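Local structure of methyltransferase (Streptomyces regensis, 5N5D) at the interface of chains A and B. The protein transfers a methyl group from S-adenosylmethionine to a hydroxyl oxygen in tomaymycin biosynthesis, as an O-methyltransferase with a Rossmann-like fold. Residues are numbered along the deposited sequence; one frame, centred on the assembly and turned at random. Chains: chain A/B, Methyltransferase.

The three contacts lie along one two-fold interface between chains A and B. Their C-alpha centres lie about 10 Å apart for contacts 1 and 2, 13 Å for contacts 2 and 3, and 15 Å for contacts 1 and 3. Contacts 1 and 2 share A:Val172, B:Val13 and B:Phe17; contacts 2 and 3 share A:Ser207. Strand 203-211 of chain A and helix 6-21 of chain B run through all three. Contact 3 adds helix 47-60 of chain B. Each contact has a twin with the chains exchanged. The pairing fits a dimer, as is common in this methyltransferase family, though the structure alone does not prove it in solution.

Contact 1: the interface of chains A and B. Residues chain A 10, 172, 209-211, 216; chain B 9-10, 13-14, 17, 209-212.
Strand 203-211 of each chain pairs antiparallel with its copy about A:Thr210 and B:Thr210, and A:Val211 N and B:Val211 N each donate to the partner's Gln209 O, from above the carbonyl plane. The two Rossmann-like O-methyltransferase subunits are joined by a short antiparallel pairing of strand ends. A:Gln209, extended beyond CG (chi2 175°), then reaches the N-terminal helix 6-21 of chain B. Its amide nitrogen, A:Gln209 NE2, donates almost straight to B:Trp10 O, 2.8 Å away, on a carbonyl lone pair. A:Gln209 NE2 also donates to B:Asp14 OD1 at 3.0 Å, from above the carboxylate plane. The amide oxygen A:Gln209 OE1 accepts from A:Tyr216 OH at 2.6 Å, fixing the amide flip. B:Val13 CG1 packs on A:Gln209 CD at 3.4 Å. An alanine in place of A:Gln209 removes both bonds to helix 6-21 and the acceptor of A:Tyr216 OH, and would probably loosen the helix and the tyrosine ring. B:Gln209 NE2 makes the twin bond to A:Trp10 O at 3.0 Å, on a lone pair. B:Trp10 NE1 lies 3.5 Å above one face of the A:Tyr216 ring, near its rim. B:Val211 CB lies over the centre of the B:Trp10 ring. A:Trp10 and B:Trp10 approach tip to tip, 4.1 Å apart at their CZ2 atoms.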
# COMPACT_ATOMS: atom_id res chain seq x y z
N TRP A 10 11.65 -8.75 13.09
CA TRP A 10 10.81 -7.78 12.41
C TRP A 10 11.38 -6.37 12.54
O TRP A 10 11.36 -5.60 11.58
CB TRP A 10 9.39 -7.82 12.98
CG TRP A 10 8.66 -9.09 12.72
CD1 TRP A 10 8.99 -10.07 11.83
CD2 TRP A 10 7.45 -9.52 13.36
NE1 TRP A 10 8.07 -11.09 11.89
CE2 TRP A 10 7.12 -10.78 12.83
CE3 TRP A 10 6.64 -8.97 14.35
CZ2 TRP A 10 5.99 -11.48 13.24
CZ3 TRP A 10 5.52 -9.67 14.76
CH2 TRP A 10 5.21 -10.92 14.21
N VAL A 172 -6.65 -5.59 12.32
CA VAL A 172 -6.38 -7.02 12.49
C VAL A 172 -6.70 -7.49 13.91
O VAL A 172 -7.21 -8.60 14.09
CB VAL A 172 -4.92 -7.33 12.10
CG1 VAL A 172 -4.48 -8.70 12.62
CG2 VAL A 172 -4.78 -7.29 10.59
N GLN A 209 -2.25 -7.49 5.88
CA GLN A 209 -1.61 -7.74 7.16
C GLN A 209 -0.13 -7.40 7.08
O GLN A 209 0.55 -7.73 6.11
CB GLN A 209 -1.77 -9.21 7.56
CG GLN A 209 -3.18 -9.77 7.58
CD GLN A 209 -3.20 -11.28 7.87
OE1 GLN A 209 -2.88 -11.72 8.97
NE2 GLN A 209 -3.56 -12.07 6.87
N THR A 210 0.38 -6.73 8.12
CA THR A 210 1.76 -6.28 8.15
C THR A 210 2.44 -6.67 9.46
O THR A 210 1.78 -6.93 10.47
CB THR A 210 1.86 -4.75 7.97
OG1 THR A 210 1.24 -4.10 9.09
CG2 THR A 210 1.19 -4.30 6.69
N VAL A 211 3.77 -6.70 9.42
CA VAL A 211 4.59 -6.80 10.62
C VAL A 211 5.71 -5.78 10.48
O VAL A 211 5.87 -5.13 9.44
CB VAL A 211 5.16 -8.22 10.85
CG1 VAL A 211 4.02 -9.23 11.03
CG2 VAL A 211 6.11 -8.64 9.72
N TYR A 216 2.43 -7.28 14.80
CA TYR A 216 1.49 -7.82 13.83
C TYR A 216 0.19 -7.01 13.85
O TYR A 216 -0.45 -6.88 14.90
CB TYR A 216 1.22 -9.29 14.16
CG TYR A 216 0.05 -9.94 13.46
CD1 TYR A 216 -0.03 -9.97 12.07
CD2 TYR A 216 -0.94 -10.58 14.18
CE1 TYR A 216 -1.09 -10.60 11.43
CE2 TYR A 216 -1.99 -11.21 13.55
CZ TYR A 216 -2.06 -11.22 12.18
OH TYR A 216 -3.11 -11.85 11.55
N ARG B 9 -3.01 -18.35 11.82
CA ARG B 9 -3.71 -17.09 12.06
C ARG B 9 -3.59 -16.17 10.85
O ARG B 9 -4.58 -15.58 10.40
CB ARG B 9 -3.14 -16.41 13.31
CG ARG B 9 -3.88 -15.16 13.72
CD ARG B 9 -3.33 -14.58 15.02
NE ARG B 9 -3.71 -15.40 16.18
CZ ARG B 9 -2.88 -16.21 16.85
NH1 ARG B 9 -1.61 -16.33 16.50
NH2 ARG B 9 -3.35 -16.90 17.89
N TRP B 10 -2.38 -16.05 10.31
CA TRP B 10 -2.17 -15.22 9.12
C TRP B 10 -3.04 -15.70 7.96
O TRP B 10 -3.67 -14.89 7.27
CB TRP B 10 -0.70 -15.25 8.73
CG TRP B 10 0.21 -14.64 9.75
CD1 TRP B 10 -0.15 -13.87 10.82
CD2 TRP B 10 1.63 -14.75 9.78
NE1 TRP B 10 0.97 -13.49 11.51
CE2 TRP B 10 2.08 -14.02 10.90
CE3 TRP B 10 2.57 -15.40 8.97
CZ2 TRP B 10 3.42 -13.92 11.22
CZ3 TRP B 10 3.90 -15.30 9.30
CH2 TRP B 10 4.32 -14.56 10.41
N VAL B 13 -6.87 -14.88 8.74
CA VAL B 13 -7.21 -13.47 8.60
C VAL B 13 -7.28 -13.08 7.13
O VAL B 13 -8.18 -12.34 6.71
CB VAL B 13 -6.19 -12.61 9.38
CG1 VAL B 13 -6.39 -11.13 9.10
CG2 VAL B 13 -6.32 -12.87 10.87
N ASP B 14 -6.35 -13.57 6.31
CA ASP B 14 -6.39 -13.32 4.87
C ASP B 14 -7.65 -13.92 4.24
O ASP B 14 -8.30 -13.28 3.39
CB ASP B 14 -5.15 -13.90 4.18
CG ASP B 14 -4.18 -12.84 3.68
OD1 ASP B 14 -4.33 -11.64 4.02
OD2 ASP B 14 -3.25 -13.22 2.94
N PHE B 17 -10.57 -11.50 5.33
CA PHE B 17 -10.63 -10.24 4.61
C PHE B 17 -10.99 -10.46 3.15
O PHE B 17 -11.85 -9.76 2.59
CB PHE B 17 -9.28 -9.52 4.68
CG PHE B 17 -8.95 -8.94 6.03
CD1 PHE B 17 -9.92 -8.39 6.84
CD2 PHE B 17 -7.63 -8.90 6.45
CE1 PHE B 17 -9.59 -7.85 8.07
CE2 PHE B 17 -7.30 -8.35 7.67
CZ PHE B 17 -8.28 -7.83 8.48
N GLN B 209 6.66 -4.84 5.26
CA GLN B 209 6.65 -6.27 5.52
C GLN B 209 5.21 -6.74 5.67
O GLN B 209 4.44 -6.16 6.44
CB GLN B 209 7.44 -6.62 6.79
CG GLN B 209 8.85 -5.97 6.94
CD GLN B 209 9.51 -6.19 8.34
OE1 GLN B 209 9.72 -7.32 8.78
NE2 GLN B 209 9.82 -5.10 9.02
N THR B 210 4.85 -7.79 4.94
CA THR B 210 3.50 -8.32 4.97
C THR B 210 3.51 -9.78 5.43
O THR B 210 4.52 -10.48 5.32
CB THR B 210 2.82 -8.24 3.60
OG1 THR B 210 3.52 -9.09 2.68
CG2 THR B 210 2.82 -6.81 3.08
N VAL B 211 2.36 -10.21 5.94
CA VAL B 211 2.10 -11.61 6.21
C VAL B 211 0.71 -11.93 5.67
O VAL B 211 -0.08 -11.05 5.32
CB VAL B 211 2.21 -11.96 7.71
CG1 VAL B 211 3.61 -11.66 8.23
CG2 VAL B 211 1.15 -11.22 8.54
N GLY B 212 0.42 -13.22 5.59
CA GLY B 212 -0.82 -13.70 5.01
C GLY B 212 -0.65 -15.14 4.55
O GLY B 212 0.19 -15.87 5.06
O HOH W 1 5.89 -3.14 7.66
O HOH W 2 -1.81 -9.73 4.00

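Contact 2: the interface of chains A and B. Residues chain A 171-172, 175, 177-178, 191, 194, 207; chain B 13, 16-17.
B:Tyr16 and B:Phe17 of chain B helix 6-21 insert into a groove of mixed character in chain A. No hydrogen bond crosses this patch; contact is by van der Waals packing. The tight part surrounds B:Phe17 and the tip of B:Tyr16. B:Phe17 CG lies anti to the carbonyl carbon (chi1 -72°), which lays one ring face against A:Ser207 and points the tip at A:Val171. A:Ser207 CB sits over that face, 3.7 Å from the ring centroid, as a CH-pi contact. A:His194 NE2 approaches obliquely, 3.3 Å from B:Phe17 CE1. A 3.0 Å hydrogen bond between A:His194 NE2 and A:Ser207 OG joins the two residues that cover this side of the ring. B:Tyr16 leaves the helix beside B:Phe17 and diverges from it, its CG anti to the backbone N (chi1 168°). B:Tyr16 OH packs against A:Arg191 carbons, 3.4 Å from A:Arg191 CA. A:Val177 O stands above the tyrosine ring and accepts from A:Arg191 NH1 at 2.8 Å, holding the guanidinium off the CE1 rim, 26° from the ring plane. The looser part is at A:Thr178 and A:Gly175, where A:Thr178 CG2 meets B:Tyr16 CB at 3.8 Å. The groove is formed by 3-10 helix 173-178, helix 185-198 and strand 203-211.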
# COMPACT_ATOMS: atom_id res chain seq x y z
N VAL A 171 -6.72 -2.91 11.71
CA VAL A 171 -7.93 -3.67 11.45
C VAL A 171 -7.78 -5.16 11.76
O VAL A 171 -8.70 -5.94 11.49
CB VAL A 171 -8.42 -3.49 10.00
CG1 VAL A 171 -8.78 -2.04 9.73
CG2 VAL A 171 -7.38 -4.00 9.00
N VAL A 172 -6.65 -5.59 12.32
CA VAL A 172 -6.38 -7.02 12.49
C VAL A 172 -6.70 -7.49 13.91
O VAL A 172 -7.21 -8.60 14.09
CB VAL A 172 -4.92 -7.33 12.10
CG1 VAL A 172 -4.48 -8.70 12.62
CG2 VAL A 172 -4.78 -7.29 10.59
N GLY A 175 -5.90 -10.95 15.14
CA GLY A 175 -6.65 -12.04 14.55
C GLY A 175 -8.06 -12.19 15.08
O GLY A 175 -8.81 -13.02 14.57
N VAL A 177 -10.56 -10.48 14.65
CA VAL A 177 -11.58 -10.05 13.70
C VAL A 177 -12.30 -11.22 13.05
O VAL A 177 -13.41 -11.05 12.54
CB VAL A 177 -10.92 -9.12 12.65
CG1 VAL A 177 -10.08 -9.93 11.66
CG2 VAL A 177 -11.97 -8.29 11.93
N THR A 178 -11.69 -12.41 13.05
CA THR A 178 -12.34 -13.57 12.43
C THR A 178 -13.41 -14.20 13.32
O THR A 178 -14.07 -15.15 12.88
CB THR A 178 -11.31 -14.64 12.08
OG1 THR A 178 -10.77 -15.19 13.28
CG2 THR A 178 -10.18 -14.05 11.22
N ARG A 191 -15.33 -5.68 12.09
CA ARG A 191 -16.11 -6.65 11.32
C ARG A 191 -17.26 -5.97 10.59
O ARG A 191 -17.48 -6.21 9.40
CB ARG A 191 -16.62 -7.75 12.24
CG ARG A 191 -15.53 -8.70 12.74
CD ARG A 191 -16.08 -9.75 13.69
NE ARG A 191 -17.24 -10.46 13.15
CZ ARG A 191 -17.17 -11.53 12.36
NH1 ARG A 191 -16.00 -12.03 11.99
NH2 ARG A 191 -18.28 -12.10 11.93
N HIS A 194 -15.98 -4.16 7.51
CA HIS A 194 -15.68 -5.03 6.38
C HIS A 194 -16.95 -5.58 5.76
O HIS A 194 -17.04 -5.73 4.54
CB HIS A 194 -14.75 -6.17 6.82
CG HIS A 194 -13.32 -5.74 6.94
ND1 HIS A 194 -12.87 -4.98 7.99
CD2 HIS A 194 -12.27 -5.91 6.11
CE1 HIS A 194 -11.58 -4.72 7.82
NE2 HIS A 194 -11.20 -5.28 6.69
N SER A 207 -7.52 -5.47 2.30
CA SER A 207 -6.87 -5.37 3.60
C SER A 207 -5.58 -6.17 3.59
O SER A 207 -5.53 -7.28 3.05
CB SER A 207 -7.79 -5.85 4.71
OG SER A 207 -8.88 -4.97 4.84
N VAL B 13 -6.87 -14.88 8.74
CA VAL B 13 -7.21 -13.47 8.60
C VAL B 13 -7.28 -13.08 7.13
O VAL B 13 -8.18 -12.34 6.71
CB VAL B 13 -6.19 -12.61 9.38
CG1 VAL B 13 -6.39 -11.13 9.10
CG2 VAL B 13 -6.32 -12.87 10.87
N TYR B 16 -10.42 -14.39 5.72
CA TYR B 16 -11.54 -13.58 6.18
C TYR B 16 -11.65 -12.29 5.39
O TYR B 16 -12.72 -11.97 4.84
CB TYR B 16 -11.41 -13.29 7.67
CG TYR B 16 -12.36 -12.23 8.15
CD1 TYR B 16 -13.71 -12.51 8.35
CD2 TYR B 16 -11.93 -10.92 8.36
CE1 TYR B 16 -14.60 -11.52 8.76
CE2 TYR B 16 -12.80 -9.93 8.77
CZ TYR B 16 -14.13 -10.23 8.96
OH TYR B 16 -14.98 -9.25 9.37
N PHE B 17 -10.57 -11.50 5.33
CA PHE B 17 -10.63 -10.24 4.61
C PHE B 17 -10.99 -10.46 3.15
O PHE B 17 -11.85 -9.76 2.59
CB PHE B 17 -9.28 -9.52 4.68
CG PHE B 17 -8.95 -8.94 6.03
CD1 PHE B 17 -9.92 -8.39 6.84
CD2 PHE B 17 -7.63 -8.90 6.45
CE1 PHE B 17 -9.59 -7.85 8.07
CE2 PHE B 17 -7.30 -8.35 7.67
CZ PHE B 17 -8.28 -7.83 8.48

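Contact 3: the interface of chains A and B. Residues chain A 204-207, 220-221, 223; chain B 21-22, 48, 51-52, 55, 59.
Helix 47-60 of chain B lies against strands 203-211 and 217-224 of chain A, with B:Leu21 at one end of the patch. B:Lys51 leaves its helix with CG anti to the backbone N, then bends at chi2 (70°) and chi4 (-74°). The bends bring its terminal amine NZ to the backbone of strand 203-211, crossing A:Thr204 obliquely. B:Lys51 NZ donates to the hydroxyl A:Thr204 OG1 at 2.8 Å and to A:Ala205 O at 2.9 Å, the latter from above the carbonyl plane. The lysine CG also packs against A:Thr206 CB. A:Thr206 holds OG1 anti to its backbone N (chi1 -166°), so A:Thr206 OG1 donates to B:Pro48 O at 2.9 Å on a carbonyl lone pair. This turns its methyl CG2 toward B:Leu52 and B:Leu55. B:Leu55 runs antiparallel alongside both A:Thr204 and A:Leu221. B:Leu55 CD2 meets A:Thr204 CG2 at 3.7 Å, while CD1 faces A:Leu221. Farther along, B:Leu59 meets A:Leu221 tip to tip and passes A:Leu223 in the opposite sense. The pair B:Leu59 CD2 and A:Leu223 CD1 is tight at 3.4 Å. At the other end B:Leu21 CD1 rests 3.4 Å from A:Ser207 OG, which is hydrogen-bonded to A:Thr220 OG1. A water links A:Ala205 N to B:Leu21 O. The leucine row and the polar bonds to the strand fasten helix 47-60 to the partner's sheet and probably help hold the dimer together.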
# COMPACT_ATOMS: atom_id res chain seq x y z
N THR A 204 -14.44 0.01 -3.31
CA THR A 204 -13.75 -1.26 -3.49
C THR A 204 -12.46 -1.21 -2.70
O THR A 204 -11.82 -0.16 -2.61
CB THR A 204 -13.52 -1.54 -4.99
OG1 THR A 204 -12.94 -2.83 -5.17
CG2 THR A 204 -12.66 -0.47 -5.63
N ALA A 205 -12.08 -2.34 -2.09
CA ALA A 205 -11.07 -2.28 -1.04
C ALA A 205 -10.27 -3.57 -0.95
O ALA A 205 -10.59 -4.60 -1.56
CB ALA A 205 -11.72 -1.99 0.31
N THR A 206 -9.17 -3.48 -0.20
CA THR A 206 -8.40 -4.65 0.20
C THR A 206 -7.84 -4.39 1.59
O THR A 206 -7.72 -3.24 2.03
CB THR A 206 -7.27 -4.96 -0.80
OG1 THR A 206 -6.76 -6.27 -0.56
CG2 THR A 206 -6.12 -3.95 -0.68
N SER A 207 -7.52 -5.47 2.30
CA SER A 207 -6.87 -5.37 3.60
C SER A 207 -5.58 -6.17 3.59
O SER A 207 -5.53 -7.28 3.05
CB SER A 207 -7.79 -5.85 4.71
OG SER A 207 -8.88 -4.97 4.84
N THR A 220 -6.68 -1.39 6.01
CA THR A 220 -7.60 -1.49 4.89
C THR A 220 -7.42 -0.27 4.00
O THR A 220 -7.34 0.86 4.49
CB THR A 220 -9.05 -1.57 5.36
OG1 THR A 220 -9.20 -2.69 6.22
CG2 THR A 220 -10.01 -1.70 4.17
N LEU A 221 -7.35 -0.51 2.70
CA LEU A 221 -7.28 0.56 1.71
C LEU A 221 -8.51 0.44 0.82
O LEU A 221 -8.73 -0.60 0.20
CB LEU A 221 -6.00 0.47 0.89
CG LEU A 221 -5.75 1.67 -0.03
CD1 LEU A 221 -4.26 1.84 -0.28
CD2 LEU A 221 -6.49 1.53 -1.36
N LEU A 223 -11.02 2.43 -2.18
CA LEU A 223 -11.16 3.42 -3.23
C LEU A 223 -12.64 3.66 -3.46
O LEU A 223 -13.39 2.72 -3.73
CB LEU A 223 -10.50 2.94 -4.52
CG LEU A 223 -10.65 3.84 -5.74
CD1 LEU A 223 -9.90 5.14 -5.55
CD2 LEU A 223 -10.16 3.11 -6.98
N LEU B 21 -13.85 -8.76 0.70
CA LEU B 21 -13.36 -7.64 -0.09
C LEU B 21 -12.91 -7.99 -1.50
O LEU B 21 -12.88 -7.08 -2.34
CB LEU B 21 -12.18 -6.98 0.63
CG LEU B 21 -12.46 -6.43 2.03
CD1 LEU B 21 -11.22 -5.69 2.55
CD2 LEU B 21 -13.66 -5.51 2.05
N VAL B 22 -12.55 -9.23 -1.79
CA VAL B 22 -11.89 -9.57 -3.06
C VAL B 22 -12.67 -10.67 -3.75
O VAL B 22 -12.78 -11.79 -3.22
CB VAL B 22 -10.43 -9.99 -2.86
CG1 VAL B 22 -9.74 -10.17 -4.21
CG2 VAL B 22 -9.69 -8.96 -2.02
N PRO B 48 -5.52 -10.63 -1.86
CA PRO B 48 -5.42 -9.27 -1.30
C PRO B 48 -4.33 -8.44 -1.95
O PRO B 48 -4.50 -7.23 -2.15
CB PRO B 48 -5.11 -9.53 0.19
CG PRO B 48 -5.60 -10.92 0.45
CD PRO B 48 -5.39 -11.67 -0.83
N LYS B 51 -5.40 -7.36 -5.46
CA LYS B 51 -6.36 -6.27 -5.32
C LYS B 51 -5.64 -4.97 -4.99
O LYS B 51 -6.00 -3.90 -5.51
CB LYS B 51 -7.39 -6.63 -4.25
CG LYS B 51 -8.54 -5.63 -4.11
CD LYS B 51 -9.48 -5.65 -5.30
CE LYS B 51 -10.66 -4.69 -5.12
NZ LYS B 51 -11.70 -5.15 -4.14
N LEU B 52 -4.60 -5.04 -4.16
CA LEU B 52 -3.84 -3.83 -3.84
C LEU B 52 -3.18 -3.25 -5.10
O LEU B 52 -3.22 -2.04 -5.32
CB LEU B 52 -2.78 -4.12 -2.78
CG LEU B 52 -1.94 -2.91 -2.36
CD1 LEU B 52 -2.80 -1.75 -1.87
CD2 LEU B 52 -0.93 -3.28 -1.28
N LEU B 55 -5.80 -1.46 -7.01
CA LEU B 55 -6.20 -0.20 -6.41
C LEU B 55 -5.13 0.87 -6.57
O LEU B 55 -5.44 2.04 -6.81
CB LEU B 55 -6.54 -0.41 -4.93
CG LEU B 55 -7.76 -1.31 -4.70
CD1 LEU B 55 -7.87 -1.66 -3.23
CD2 LEU B 55 -9.03 -0.64 -5.18
N LEU B 59 -5.81 4.39 -8.31
CA LEU B 59 -5.56 5.61 -7.56
C LEU B 59 -4.65 6.56 -8.33
O LEU B 59 -4.82 7.78 -8.28
CB LEU B 59 -4.93 5.28 -6.21
CG LEU B 59 -5.91 4.82 -5.14
CD1 LEU B 59 -5.14 4.18 -3.99
CD2 LEU B 59 -6.72 6.00 -4.65
O HOH W 3 -14.01 -4.45 -1.92